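Local coordinates for endoglucanase (Uncultured bacterium, PDB 3X17), which probably hydrolyses internal beta-1,4-glucosidic bonds of cellulose, as a family 9 glycoside hydrolase with an (alpha/alpha)6-barrel catalytic domain and an N-terminal Ig-like domain, at residues 119-124 against 208-213; 184-189 against 542-547; 193-198 against 287-292; 203-208 against 220-225; 228-233 against 280-285. All coordinates share one frame; numbering follows the deposited sequence.

Contact 1 of 5, residues 119-124 against 208-213; sequences VLYAAA and GQLHLP
Helix 115-130 of the (alpha/alpha)6 barrel meets the calcium-binding loop that leads into helix 221-235, and Tyr121 and His211 make the polar link between them. The loop residues 208-211 form a type I turn that lies beside the calcium site. Tyr121 CG lies anti to the backbone N (chi1 178°), and the ring reaches across to the loop. Its OH hydrogen-bonds His211 ND1 at 2.6 Å, at the edge of the imidazole and in its plane; either group could be the donor. The two rings meet rim to rim with their planes 70° apart, neither lying over the face of the other. On the way there Tyr121 CE1 passes 3.2 Å from Gln209 O, which sits in the plane of the phenol ring at its edge. Leu210 runs the opposite way alongside Tyr121, its CD2 4.0 Å from Tyr121 CD1 and 3.9 Å from Ala124 CB. The His211 carbonyl is taken by Arg125, also of the helix. Crossing Leu120 at about a right angle, Gln209 extends until its NE2 is 3.8 Å from Leu120 CD2.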
# COMPACT_ATOMS: atom_id res chain seq x y z
N VAL A 119 7.59 -11.44 4.47
CA VAL A 119 7.07 -10.07 4.39
C VAL A 119 5.70 -10.06 3.69
O VAL A 119 4.72 -9.52 4.22
CB VAL A 119 8.03 -9.12 3.63
CG1 VAL A 119 7.36 -7.79 3.37
CG2 VAL A 119 9.30 -8.93 4.40
N LEU A 120 5.65 -10.61 2.48
CA LEU A 120 4.40 -10.80 1.74
C LEU A 120 3.29 -11.43 2.60
O LEU A 120 2.16 -10.94 2.62
CB LEU A 120 4.63 -11.68 0.50
CG LEU A 120 3.42 -11.93 -0.40
CD1 LEU A 120 2.79 -10.59 -0.86
CD2 LEU A 120 3.80 -12.82 -1.61
N TYR A 121 3.61 -12.53 3.28
CA TYR A 121 2.67 -13.20 4.18
C TYR A 121 2.07 -12.22 5.19
O TYR A 121 0.87 -12.17 5.38
CB TYR A 121 3.40 -14.34 4.93
CG TYR A 121 2.55 -15.08 5.94
CD1 TYR A 121 1.69 -16.10 5.54
CD2 TYR A 121 2.65 -14.81 7.30
CE1 TYR A 121 0.90 -16.78 6.47
CE2 TYR A 121 1.89 -15.52 8.26
CZ TYR A 121 1.03 -16.51 7.83
OH TYR A 121 0.27 -17.21 8.74
N ALA A 122 2.93 -11.49 5.89
CA ALA A 122 2.48 -10.70 7.00
C ALA A 122 1.59 -9.58 6.45
O ALA A 122 0.54 -9.25 7.02
CB ALA A 122 3.70 -10.10 7.75
N ALA A 123 2.05 -8.96 5.37
CA ALA A 123 1.35 -7.81 4.81
C ALA A 123 0.01 -8.22 4.27
O ALA A 123 -0.93 -7.48 4.41
CB ALA A 123 2.18 -7.16 3.70
N ALA A 124 -0.02 -9.32 3.51
CA ALA A 124 -1.28 -9.83 2.96
C ALA A 124 -2.25 -10.32 4.05
O ALA A 124 -3.45 -10.06 3.99
CB ALA A 124 -1.01 -10.94 1.95
N GLY A 208 -4.12 -21.70 0.59
CA GLY A 208 -3.64 -22.05 1.93
C GLY A 208 -2.49 -21.19 2.39
O GLY A 208 -2.11 -21.24 3.55
N GLN A 209 -1.94 -20.38 1.50
CA GLN A 209 -0.85 -19.46 1.86
C GLN A 209 -1.06 -18.66 3.15
O GLN A 209 -0.11 -18.45 3.93
CB GLN A 209 -0.52 -18.50 0.72
CG GLN A 209 0.65 -17.53 1.08
CD GLN A 209 0.79 -16.42 0.06
OE1 GLN A 209 -0.15 -16.12 -0.68
NE2 GLN A 209 1.97 -15.80 0.00
N LEU A 210 -2.28 -18.18 3.39
CA LEU A 210 -2.47 -17.10 4.34
C LEU A 210 -3.16 -17.56 5.62
O LEU A 210 -3.52 -16.73 6.47
CB LEU A 210 -3.26 -15.94 3.69
CG LEU A 210 -2.48 -15.27 2.56
CD1 LEU A 210 -3.32 -14.18 1.82
CD2 LEU A 210 -1.16 -14.71 3.09
N HIS A 211 -3.32 -18.87 5.76
CA HIS A 211 -3.97 -19.45 6.93
C HIS A 211 -5.27 -18.73 7.24
O HIS A 211 -5.43 -18.13 8.31
CB HIS A 211 -3.01 -19.41 8.11
CG HIS A 211 -1.74 -20.17 7.86
ND1 HIS A 211 -0.50 -19.59 7.99
CD2 HIS A 211 -1.53 -21.39 7.32
CE1 HIS A 211 0.43 -20.47 7.65
NE2 HIS A 211 -0.17 -21.57 7.24
N LEU A 212 -6.20 -18.84 6.31
CA LEU A 212 -7.48 -18.15 6.39
C LEU A 212 -8.62 -19.17 6.63
O LEU A 212 -8.44 -20.37 6.41
CB LEU A 212 -7.74 -17.42 5.06
CG LEU A 212 -6.79 -16.30 4.65
CD1 LEU A 212 -7.24 -15.70 3.33
CD2 LEU A 212 -6.73 -15.23 5.71
N PRO A 213 -9.83 -18.67 6.92
CA PRO A 213 -10.99 -19.56 6.90
C PRO A 213 -11.19 -20.18 5.51
O PRO A 213 -11.74 -21.28 5.39
CB PRO A 213 -12.17 -18.62 7.22
CG PRO A 213 -11.54 -17.46 7.93
CD PRO A 213 -10.20 -17.29 7.24

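Contact 2 of 5, residues 184-189 against 542-547; sequences VTTTAV and AIDYNA
Thr186 OG1 lies between its own backbone N and carbonyl carbon (chi1 43°), which leaves the methyl CG2 anti to the carbonyl carbon, beside the carboxylate of Asp544. Across from it, Ile543 CG1 takes the same crowded position (chi1 56°), and the chain runs on to CD1, which fits against helix 184-200. That methyl does most of the touching: it is 3.7 Å from Thr186 OG1, 3.7 Å from Thr187 N and 3.8 Å from Thr187 OG1. Thr186 CG2 in turn rests 3.8 Å from Asp544 CG, and Val189 CG2 lies 4.3 Å from Asp544 CB. The two segments are the first turns of helices 184-200 and 543-558, running side by side in nearly the same direction: their axes are 9.1 Å apart and 17° from parallel. This is consistent with neighbouring inner helices of the (alpha/alpha)6 barrel, whose N-terminal ends generally border the substrate cleft in family 9 enzymes. No hydrogen bond joins the segments, although Thr186 and Asp544 face each other: Thr186 OG1 bonds to Asp176 OD1, and Thr187 OG1 to Tyr183 O, one residue before the helix. Ile543 also packs on Asp176, and Asp544 on Trp376.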
# COMPACT_ATOMS: atom_id res chain seq x y z
N VAL A 184 -15.51 3.02 0.70
CA VAL A 184 -15.45 2.43 -0.63
C VAL A 184 -14.21 2.91 -1.43
O VAL A 184 -13.68 2.18 -2.28
CB VAL A 184 -16.71 2.71 -1.44
CG1 VAL A 184 -16.43 2.46 -2.93
CG2 VAL A 184 -17.84 1.79 -0.98
N THR A 185 -13.72 4.10 -1.09
CA THR A 185 -12.76 4.79 -1.94
C THR A 185 -11.39 4.12 -1.80
O THR A 185 -10.70 3.90 -2.78
CB THR A 185 -12.71 6.32 -1.57
OG1 THR A 185 -14.04 6.87 -1.63
CG2 THR A 185 -11.80 7.09 -2.54
N THR A 186 -11.07 3.67 -0.59
CA THR A 186 -9.84 2.93 -0.34
C THR A 186 -10.01 1.44 -0.58
O THR A 186 -9.07 0.77 -1.03
CB THR A 186 -9.33 3.14 1.11
OG1 THR A 186 -10.45 3.06 2.00
CG2 THR A 186 -8.65 4.52 1.28
N THR A 187 -11.17 0.89 -0.22
CA THR A 187 -11.43 -0.53 -0.38
C THR A 187 -11.31 -0.94 -1.84
O THR A 187 -10.74 -1.98 -2.14
CB THR A 187 -12.85 -0.96 0.14
OG1 THR A 187 -12.88 -0.83 1.56
CG2 THR A 187 -13.14 -2.48 -0.18
N ALA A 188 -11.85 -0.12 -2.74
CA ALA A 188 -11.83 -0.44 -4.15
C ALA A 188 -10.42 -0.38 -4.75
O ALA A 188 -9.97 -1.34 -5.39
CB ALA A 188 -12.83 0.43 -4.93
N VAL A 189 -9.63 0.64 -4.40
CA VAL A 189 -8.27 0.72 -4.97
C VAL A 189 -7.36 -0.32 -4.32
O VAL A 189 -6.35 -0.72 -4.90
CB VAL A 189 -7.62 2.13 -4.85
CG1 VAL A 189 -8.49 3.19 -5.49
CG2 VAL A 189 -7.25 2.49 -3.39
N ALA A 542 -3.13 1.79 7.21
CA ALA A 542 -4.35 1.82 6.42
C ALA A 542 -4.30 0.75 5.33
O ALA A 542 -3.21 0.34 4.90
CB ALA A 542 -4.55 3.23 5.80
N ILE A 543 -5.48 0.32 4.88
CA ILE A 543 -5.57 -0.73 3.87
C ILE A 543 -4.90 -0.30 2.55
O ILE A 543 -4.32 -1.13 1.84
CB ILE A 543 -7.03 -1.19 3.61
CG1 ILE A 543 -7.92 -0.01 3.22
CG2 ILE A 543 -7.58 -1.95 4.83
CD1 ILE A 543 -9.31 -0.41 2.71
N ASP A 544 -5.02 0.98 2.19
CA ASP A 544 -4.41 1.43 0.93
C ASP A 544 -2.88 1.60 1.05
O ASP A 544 -2.19 1.72 0.04
CB ASP A 544 -5.10 2.68 0.37
CG ASP A 544 -4.91 3.90 1.25
OD1 ASP A 544 -5.09 3.77 2.48
OD2 ASP A 544 -4.59 5.00 0.73
N TYR A 545 -2.34 1.53 2.26
CA TYR A 545 -0.89 1.57 2.44
C TYR A 545 -0.33 0.17 2.19
O TYR A 545 0.70 0.02 1.55
CB TYR A 545 -0.52 1.99 3.86
CG TYR A 545 -1.00 3.36 4.29
CD1 TYR A 545 -1.52 4.29 3.37
CD2 TYR A 545 -0.77 3.79 5.59
CE1 TYR A 545 -1.87 5.59 3.79
CE2 TYR A 545 -1.15 5.03 6.02
CZ TYR A 545 -1.71 5.93 5.14
OH TYR A 545 -1.99 7.18 5.60
N ASN A 546 -1.03 -0.84 2.70
CA ASN A 546 -0.63 -2.22 2.58
C ASN A 546 -0.71 -2.76 1.16
O ASN A 546 -0.06 -3.75 0.82
CB ASN A 546 -1.44 -3.09 3.55
CG ASN A 546 -0.66 -3.38 4.82
OD1 ASN A 546 -0.24 -2.45 5.50
ND2 ASN A 546 -0.28 -4.65 5.03
N ALA A 547 -1.54 -2.13 0.34
CA ALA A 547 -1.80 -2.64 -1.01
C ALA A 547 -0.55 -2.57 -1.89
O ALA A 547 -0.19 -3.55 -2.51
CB ALA A 547 -2.95 -1.87 -1.64

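Contact 3 of 5, residues 193-198 against 287-292; sequences QLLKAY and RIFAPF
Tyr198 and Phe292 reach toward each other tip to tip: the phenol OH comes to the edge of the Phe292 ring, near its plane, 3.2 Å from CZ and 3.6 Å from CE2. Phe289, three residues earlier, is touched at CE1 by Leu195 CD2 (3.9 Å), an oblique approach, and its ring also meets that of Phe296. Ile288 packs beside them, on Leu195 and Tyr198. Its CD1 branch lies against helix 184-200, 3.6 Å from Leu195 O and 3.7 Å from Leu195 CB, while CG2 lies 3.9 Å from Tyr198 CD2. Here the C-terminal part of helix 184-200 meets the end of helix 272-288 and the turn after it, probably two neighbouring inner helices of the (alpha/alpha)6 barrel. Tyr198 CG, anti to the backbone N (chi1 171°), starts the ring toward segment 287-292. Pro220 and Ile222 also pack on that ring. Lys196 NZ and Arg287 NH1, 4.6 Å apart, both form salt bridges to Glu199 OE1; with Asp386 and Glu346 as their respective further partners, this probably offsets the like charges.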
# COMPACT_ATOMS: atom_id res chain seq x y z
N GLN A 193 -5.42 -3.32 -6.33
CA GLN A 193 -3.98 -3.48 -6.24
C GLN A 193 -3.55 -4.88 -5.76
O GLN A 193 -2.59 -5.44 -6.27
CB GLN A 193 -3.33 -2.38 -5.39
CG GLN A 193 -3.35 -1.00 -6.01
CD GLN A 193 -2.83 0.07 -5.05
OE1 GLN A 193 -1.65 0.40 -5.04
NE2 GLN A 193 -3.73 0.64 -4.26
N LEU A 194 -4.29 -5.48 -4.83
CA LEU A 194 -4.02 -6.88 -4.51
C LEU A 194 -4.26 -7.76 -5.74
O LEU A 194 -3.50 -8.71 -6.00
CB LEU A 194 -4.87 -7.35 -3.32
CG LEU A 194 -4.75 -6.53 -2.02
CD1 LEU A 194 -5.72 -7.11 -0.96
CD2 LEU A 194 -3.31 -6.46 -1.45
N LEU A 195 -5.28 -7.43 -6.52
CA LEU A 195 -5.61 -8.24 -7.67
C LEU A 195 -4.45 -8.21 -8.66
O LEU A 195 -4.09 -9.23 -9.25
CB LEU A 195 -6.88 -7.73 -8.37
CG LEU A 195 -8.22 -8.24 -7.83
CD1 LEU A 195 -9.34 -7.45 -8.50
CD2 LEU A 195 -8.41 -9.74 -8.08
N LYS A 196 -3.86 -7.03 -8.83
CA LYS A 196 -2.79 -6.83 -9.80
C LYS A 196 -1.53 -7.53 -9.33
O LYS A 196 -0.76 -8.03 -10.15
CB LYS A 196 -2.52 -5.32 -9.94
CG LYS A 196 -1.84 -4.93 -11.22
CD LYS A 196 -2.63 -5.40 -12.44
CE LYS A 196 -1.66 -5.55 -13.62
NZ LYS A 196 -2.33 -6.29 -14.74
N ALA A 197 -1.25 -7.46 -8.02
CA ALA A 197 -0.18 -8.25 -7.44
C ALA A 197 -0.33 -9.72 -7.83
O ALA A 197 0.65 -10.39 -8.16
CB ALA A 197 -0.18 -8.12 -5.92
N TYR A 198 -1.54 -10.26 -7.65
CA TYR A 198 -1.74 -11.65 -7.94
C TYR A 198 -1.60 -11.92 -9.42
O TYR A 198 -0.93 -12.86 -9.82
CB TYR A 198 -3.10 -12.16 -7.45
CG TYR A 198 -3.36 -13.57 -7.98
CD1 TYR A 198 -2.79 -14.69 -7.36
CD2 TYR A 198 -4.02 -13.76 -9.19
CE1 TYR A 198 -2.98 -15.97 -7.86
CE2 TYR A 198 -4.16 -15.04 -9.74
CZ TYR A 198 -3.63 -16.13 -9.07
OH TYR A 198 -3.80 -17.36 -9.60
N ARG A 287 -12.12 -10.72 -14.63
CA ARG A 287 -11.09 -11.26 -15.46
C ARG A 287 -10.27 -12.23 -14.67
O ARG A 287 -9.92 -13.27 -15.13
CB ARG A 287 -10.22 -10.15 -16.03
CG ARG A 287 -8.90 -10.58 -16.59
CD ARG A 287 -7.79 -9.64 -16.22
NE ARG A 287 -8.20 -8.30 -16.46
CZ ARG A 287 -7.75 -7.22 -15.86
NH1 ARG A 287 -6.80 -7.26 -14.97
NH2 ARG A 287 -8.26 -6.07 -16.20
N ILE A 288 -9.95 -11.88 -13.45
CA ILE A 288 -8.96 -12.63 -12.71
C ILE A 288 -9.55 -13.89 -12.05
O ILE A 288 -8.84 -14.89 -11.89
CB ILE A 288 -8.23 -11.71 -11.70
CG1 ILE A 288 -7.30 -10.75 -12.44
CG2 ILE A 288 -7.43 -12.49 -10.71
CD1 ILE A 288 -6.83 -9.60 -11.57
N PHE A 289 -10.82 -13.84 -11.65
CA PHE A 289 -11.41 -14.96 -10.88
C PHE A 289 -11.94 -16.01 -11.83
O PHE A 289 -12.47 -17.02 -11.39
CB PHE A 289 -12.57 -14.50 -9.98
CG PHE A 289 -12.15 -14.01 -8.63
CD1 PHE A 289 -11.73 -12.69 -8.46
CD2 PHE A 289 -12.20 -14.85 -7.52
CE1 PHE A 289 -11.30 -12.23 -7.21
CE2 PHE A 289 -11.78 -14.40 -6.26
CZ PHE A 289 -11.36 -13.08 -6.11
N ALA A 290 -11.93 -15.71 -13.13
CA ALA A 290 -12.58 -16.59 -14.12
C ALA A 290 -12.16 -18.08 -14.05
O ALA A 290 -13.03 -18.94 -14.09
CB ALA A 290 -12.42 -16.04 -15.54
N PRO A 291 -10.86 -18.38 -13.87
CA PRO A 291 -10.46 -19.81 -13.77
C PRO A 291 -10.83 -20.47 -12.43
O PRO A 291 -10.71 -21.68 -12.32
CB PRO A 291 -8.93 -19.77 -13.92
CG PRO A 291 -8.60 -18.36 -14.42
CD PRO A 291 -9.70 -17.48 -13.88
N PHE A 292 -11.19 -19.69 -11.42
CA PHE A 292 -11.39 -20.24 -10.09
C PHE A 292 -12.86 -20.34 -9.71
O PHE A 292 -13.25 -21.30 -9.08
CB PHE A 292 -10.63 -19.46 -9.03
CG PHE A 292 -9.17 -19.35 -9.32
CD1 PHE A 292 -8.34 -20.47 -9.19
CD2 PHE A 292 -8.63 -18.14 -9.78
CE1 PHE A 292 -6.99 -20.37 -9.44
CE2 PHE A 292 -7.28 -18.05 -10.09
CZ PHE A 292 -6.45 -19.16 -9.91

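Contact 4 of 5, residues 203-208 against 220-225; sequences QAFADG and PDILDE. With CA (calcium ion), chain D.
Asp207 OD1 and Asp221 OD1 lie 3.5 Å apart, two carboxylate oxygens both bound to one calcium ion. The metal is 2.5 Å from Asp207 OD1 and 2.6 Å from Asp221 OD1, the two carboxylate planes being turned 76° apart. One helical turn on, Asp224 OD2 adds a third bond of 2.5 Å. Asp221 OD1 has a second task: it accepts the Gly208 N-H at 3.0 Å from above the carboxylate plane (52° out of it). Its partner oxygen OD2 accepts from Leu210 N, while Asp207 OD2 is bonded to Gly218 N, so second-shell backbone groups help fix both carboxylates. Next to the metal site, Ala206 O faces the start of helix 221-235, accepting a weak 3.3 Å bond from Asp221 N; a water that donates to the same carbonyl accepts from Ile222 N at 2.9 Å. Pro220 occupies the N-cap position. Apolar packing adds to this: Phe205 CD1 lies 3.6 Å from Ile222 CB. With Glu214 O, Asn217 OD1 and Val219 O completing the six protein ligands, this is a calcium-binding loop whose metal ties both ends of the loop to the first turn of the helix it precedes.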
# COMPACT_ATOMS: atom_id res chain seq x y z
N GLN A 203 2.69 -16.87 -8.93
CA GLN A 203 3.52 -17.93 -8.34
C GLN A 203 3.91 -17.59 -6.89
O GLN A 203 4.22 -18.49 -6.10
CB GLN A 203 4.75 -18.25 -9.23
CG GLN A 203 5.75 -17.10 -9.41
CD GLN A 203 5.24 -15.96 -10.32
OE1 GLN A 203 4.07 -15.92 -10.70
NE2 GLN A 203 6.13 -15.05 -10.68
N ALA A 204 3.75 -16.32 -6.50
CA ALA A 204 3.92 -15.97 -5.08
C ALA A 204 2.69 -16.27 -4.21
O ALA A 204 2.77 -16.23 -2.99
CB ALA A 204 4.37 -14.54 -4.93
N PHE A 205 1.60 -16.71 -4.81
CA PHE A 205 0.32 -16.77 -4.09
C PHE A 205 -0.37 -18.13 -4.24
O PHE A 205 -0.97 -18.41 -5.28
CB PHE A 205 -0.62 -15.69 -4.64
CG PHE A 205 -0.19 -14.29 -4.35
CD1 PHE A 205 -0.36 -13.75 -3.09
CD2 PHE A 205 0.27 -13.47 -5.37
CE1 PHE A 205 -0.02 -12.42 -2.83
CE2 PHE A 205 0.62 -12.15 -5.12
CZ PHE A 205 0.42 -11.61 -3.87
N ALA A 206 -0.44 -18.90 -3.16
CA ALA A 206 -1.09 -20.20 -3.23
C ALA A 206 -2.39 -20.29 -2.41
O ALA A 206 -2.58 -19.56 -1.44
CB ALA A 206 -0.09 -21.32 -2.82
N ASP A 207 -3.23 -21.26 -2.76
CA ASP A 207 -4.24 -21.75 -1.83
C ASP A 207 -3.55 -22.15 -0.53
O ASP A 207 -2.47 -22.75 -0.55
CB ASP A 207 -5.00 -22.94 -2.43
CG ASP A 207 -6.20 -23.35 -1.61
OD1 ASP A 207 -6.63 -22.59 -0.72
OD2 ASP A 207 -6.72 -24.47 -1.82
N GLY A 208 -4.12 -21.70 0.59
CA GLY A 208 -3.64 -22.05 1.93
C GLY A 208 -2.49 -21.19 2.39
O GLY A 208 -2.11 -21.24 3.55
N PRO A 220 -6.38 -19.31 -4.64
CA PRO A 220 -5.32 -18.59 -3.92
C PRO A 220 -5.91 -17.70 -2.84
O PRO A 220 -6.88 -16.99 -3.10
CB PRO A 220 -4.67 -17.75 -5.02
CG PRO A 220 -4.90 -18.60 -6.27
CD PRO A 220 -6.33 -19.03 -6.08
N ASP A 221 -5.35 -17.76 -1.64
CA ASP A 221 -5.90 -17.09 -0.47
C ASP A 221 -5.99 -15.58 -0.70
O ASP A 221 -6.89 -14.94 -0.19
CB ASP A 221 -5.04 -17.38 0.77
CG ASP A 221 -5.33 -18.74 1.36
OD1 ASP A 221 -6.14 -19.46 0.76
OD2 ASP A 221 -4.72 -19.10 2.38
N ILE A 222 -5.01 -15.01 -1.39
CA ILE A 222 -5.03 -13.57 -1.66
C ILE A 222 -6.32 -13.21 -2.40
O ILE A 222 -6.92 -12.18 -2.12
CB ILE A 222 -3.80 -13.08 -2.50
CG1 ILE A 222 -3.77 -11.53 -2.59
CG2 ILE A 222 -3.86 -13.64 -3.90
CD1 ILE A 222 -3.63 -10.82 -1.25
N LEU A 223 -6.82 -14.13 -3.23
CA LEU A 223 -8.10 -13.92 -3.93
C LEU A 223 -9.32 -14.11 -3.03
O LEU A 223 -10.27 -13.36 -3.12
CB LEU A 223 -8.21 -14.82 -5.18
CG LEU A 223 -7.13 -14.59 -6.24
CD1 LEU A 223 -7.42 -15.40 -7.49
CD2 LEU A 223 -6.99 -13.11 -6.56
N ASP A 224 -9.25 -15.05 -2.10
CA ASP A 224 -10.26 -15.10 -1.05
C ASP A 224 -10.30 -13.79 -0.27
O ASP A 224 -11.38 -13.30 0.05
CB ASP A 224 -10.02 -16.27 -0.10
CG ASP A 224 -10.22 -17.60 -0.79
OD1 ASP A 224 -11.23 -17.78 -1.51
OD2 ASP A 224 -9.28 -18.42 -0.71
N GLU A 225 -9.14 -13.22 0.05
CA GLU A 225 -9.16 -11.98 0.82
C GLU A 225 -9.81 -10.87 -0.01
O GLU A 225 -10.69 -10.16 0.48
CB GLU A 225 -7.78 -11.53 1.26
CG GLU A 225 -7.85 -10.39 2.31
CD GLU A 225 -8.49 -10.87 3.62
OE1 GLU A 225 -8.15 -12.00 4.06
OE2 GLU A 225 -9.37 -10.16 4.16
CA CA D . -8.04 -20.53 -0.58
O HOH W 1 -2.59 -16.59 -1.73

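Contact 5 of 5, residues 228-233 against 280-285; sequences WGLEWL and AAWAMA
Trp282 NE1 and Leu230 O make the nearest polar approach here, 3.5 Å, with the carbonyl at the edge of the indole and in its plane; no hydrogen bond crosses between the segments. The rest is apolar packing, part of it at the indole edge. Trp282 CG is anti to its carbonyl carbon (chi1 -75°), and the indole beyond it reaches helix 221-235 at Leu230 and Leu233. There the six-membered ring's CZ2 comes 3.5 Å from Leu233 C, again near the ring plane, and 3.6 Å from Leu233 CB. Leu230 and Trp282 slide past each other in opposite directions, so the leucine's CD2 passes Trp282 CD1 at 4.1 Å. That branch also reaches Ala281 CB at 4.2 Å, while the other methyl, CD1, is pressed to 3.5 Å from Ala285 CB, closer than carbon atoms usually pack. Small residues on one helix thus receive the leucine. The axes come no nearer than 10.9 Å and their N-to-C directions differ by 129°, a steep crossing far from both parallel and antiparallel. This is helix packing within the (alpha/alpha)6 barrel, probably of outer helix 221-235 on inner helix 272-288. Phe234 stacks on Trp282, and helix 294-312 meets the indole through Ala303 and Ala304. Helix 184-200 lies against both segments, and helix 337-351 packs on Ala280 and Met284.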
# COMPACT_ATOMS: atom_id res chain seq x y z
N TRP A 228 -13.53 -11.06 -0.03
CA TRP A 228 -14.09 -10.43 1.16
C TRP A 228 -14.34 -8.94 0.91
O TRP A 228 -15.42 -8.44 1.20
CB TRP A 228 -13.16 -10.61 2.37
CG TRP A 228 -13.81 -10.24 3.70
CD1 TRP A 228 -13.75 -9.04 4.35
CD2 TRP A 228 -14.63 -11.10 4.53
NE1 TRP A 228 -14.50 -9.08 5.50
CE2 TRP A 228 -15.05 -10.33 5.64
CE3 TRP A 228 -15.05 -12.44 4.42
CZ2 TRP A 228 -15.84 -10.87 6.66
CZ3 TRP A 228 -15.88 -12.96 5.43
CH2 TRP A 228 -16.27 -12.17 6.52
N GLY A 229 -13.35 -8.23 0.38
CA GLY A 229 -13.51 -6.79 0.20
C GLY A 229 -14.56 -6.50 -0.86
O GLY A 229 -15.39 -5.61 -0.69
N LEU A 230 -14.53 -7.27 -1.94
CA LEU A 230 -15.41 -7.00 -3.08
C LEU A 230 -16.87 -7.32 -2.75
O LEU A 230 -17.79 -6.66 -3.27
CB LEU A 230 -14.97 -7.82 -4.28
CG LEU A 230 -13.57 -7.46 -4.81
CD1 LEU A 230 -13.33 -8.32 -6.03
CD2 LEU A 230 -13.57 -5.97 -5.18
N GLU A 231 -17.07 -8.37 -1.94
CA GLU A 231 -18.43 -8.74 -1.51
C GLU A 231 -19.09 -7.68 -0.63
O GLU A 231 -20.30 -7.43 -0.74
CB GLU A 231 -18.41 -10.11 -0.84
CG GLU A 231 -18.26 -11.20 -1.89
CD GLU A 231 -18.36 -12.63 -1.36
OE1 GLU A 231 -17.94 -12.88 -0.21
OE2 GLU A 231 -18.76 -13.53 -2.15
N TRP A 232 -18.27 -6.96 0.12
CA TRP A 232 -18.73 -5.77 0.81
C TRP A 232 -19.10 -4.63 -0.11
O TRP A 232 -20.14 -4.01 0.07
CB TRP A 232 -17.72 -5.30 1.84
CG TRP A 232 -18.25 -4.16 2.58
CD1 TRP A 232 -19.32 -4.16 3.43
CD2 TRP A 232 -17.84 -2.79 2.46
NE1 TRP A 232 -19.55 -2.89 3.89
CE2 TRP A 232 -18.69 -2.02 3.27
CE3 TRP A 232 -16.78 -2.15 1.80
CZ2 TRP A 232 -18.55 -0.65 3.42
CZ3 TRP A 232 -16.64 -0.78 1.95
CH2 TRP A 232 -17.54 -0.05 2.74
N LEU A 233 -18.28 -4.37 -1.13
CA LEU A 233 -18.68 -3.49 -2.23
C LEU A 233 -20.05 -3.80 -2.84
O LEU A 233 -20.82 -2.87 -3.13
CB LEU A 233 -17.60 -3.43 -3.33
CG LEU A 233 -16.21 -2.87 -2.97
CD1 LEU A 233 -15.38 -2.60 -4.25
CD2 LEU A 233 -16.30 -1.58 -2.08
N ALA A 280 -14.39 -0.58 -11.67
CA ALA A 280 -13.07 -0.98 -12.16
C ALA A 280 -12.59 -2.24 -11.42
O ALA A 280 -12.17 -3.23 -12.03
CB ALA A 280 -12.05 0.18 -12.01
N ALA A 281 -12.74 -2.24 -10.10
CA ALA A 281 -12.21 -3.35 -9.31
C ALA A 281 -12.97 -4.63 -9.61
O ALA A 281 -12.36 -5.68 -9.80
CB ALA A 281 -12.25 -3.03 -7.83
N TRP A 282 -14.29 -4.51 -9.70
CA TRP A 282 -15.14 -5.64 -10.07
C TRP A 282 -14.81 -6.18 -11.47
O TRP A 282 -14.90 -7.38 -11.70
CB TRP A 282 -16.61 -5.25 -10.08
CG TRP A 282 -17.22 -5.09 -8.74
CD1 TRP A 282 -16.93 -5.80 -7.60
CD2 TRP A 282 -18.26 -4.16 -8.38
NE1 TRP A 282 -17.69 -5.33 -6.55
CE2 TRP A 282 -18.55 -4.36 -7.01
CE3 TRP A 282 -18.93 -3.14 -9.07
CZ2 TRP A 282 -19.50 -3.60 -6.33
CZ3 TRP A 282 -19.87 -2.37 -8.38
CH2 TRP A 282 -20.16 -2.62 -7.04
N ALA A 283 -14.64 -5.29 -12.44
CA ALA A 283 -14.29 -5.75 -13.80
C ALA A 283 -12.92 -6.45 -13.82
O ALA A 283 -12.74 -7.44 -14.53
CB ALA A 283 -14.31 -4.61 -14.79
N MET A 284 -11.95 -5.91 -13.09
CA MET A 284 -10.72 -6.66 -12.84
C MET A 284 -10.96 -8.06 -12.26
O MET A 284 -10.28 -9.00 -12.63
CB MET A 284 -9.77 -5.88 -11.94
CG MET A 284 -9.09 -4.74 -12.66
SD MET A 284 -8.22 -3.68 -11.49
CE MET A 284 -6.72 -4.64 -11.27
N ALA A 285 -11.82 -8.18 -11.27
CA ALA A 285 -12.03 -9.46 -10.60
C ALA A 285 -12.69 -10.43 -11.56
O ALA A 285 -12.47 -11.64 -11.49
CB ALA A 285 -12.89 -9.29 -9.34

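How the contacts relate
Contacts 2, 3 and 5 are buried helix packing, contact 2 lying nearest the chain's centre, whereas contacts 1 and 4 are partly buried and both involve the calcium-binding loop between helices 184-200 and 221-235, sharing Gly208. Helix 184-200 serves contact 2 near its start and contact 3 near its end; helix 272-288 serves contacts 3 and 5, and helix 221-235 contacts 4 and 5. The chemistry changes accordingly: metal bonds and hydrogen bonds to backbone groups, with a water bridge, in contact 4, a tyrosine-histidine bond in contact 1, and mainly side-chain packing in the other three. Contact 1 also touches contact 2, through Ala123 O and Asn546 ND2, while Tyr198 and Phe289 pack contact 3 against contact 4.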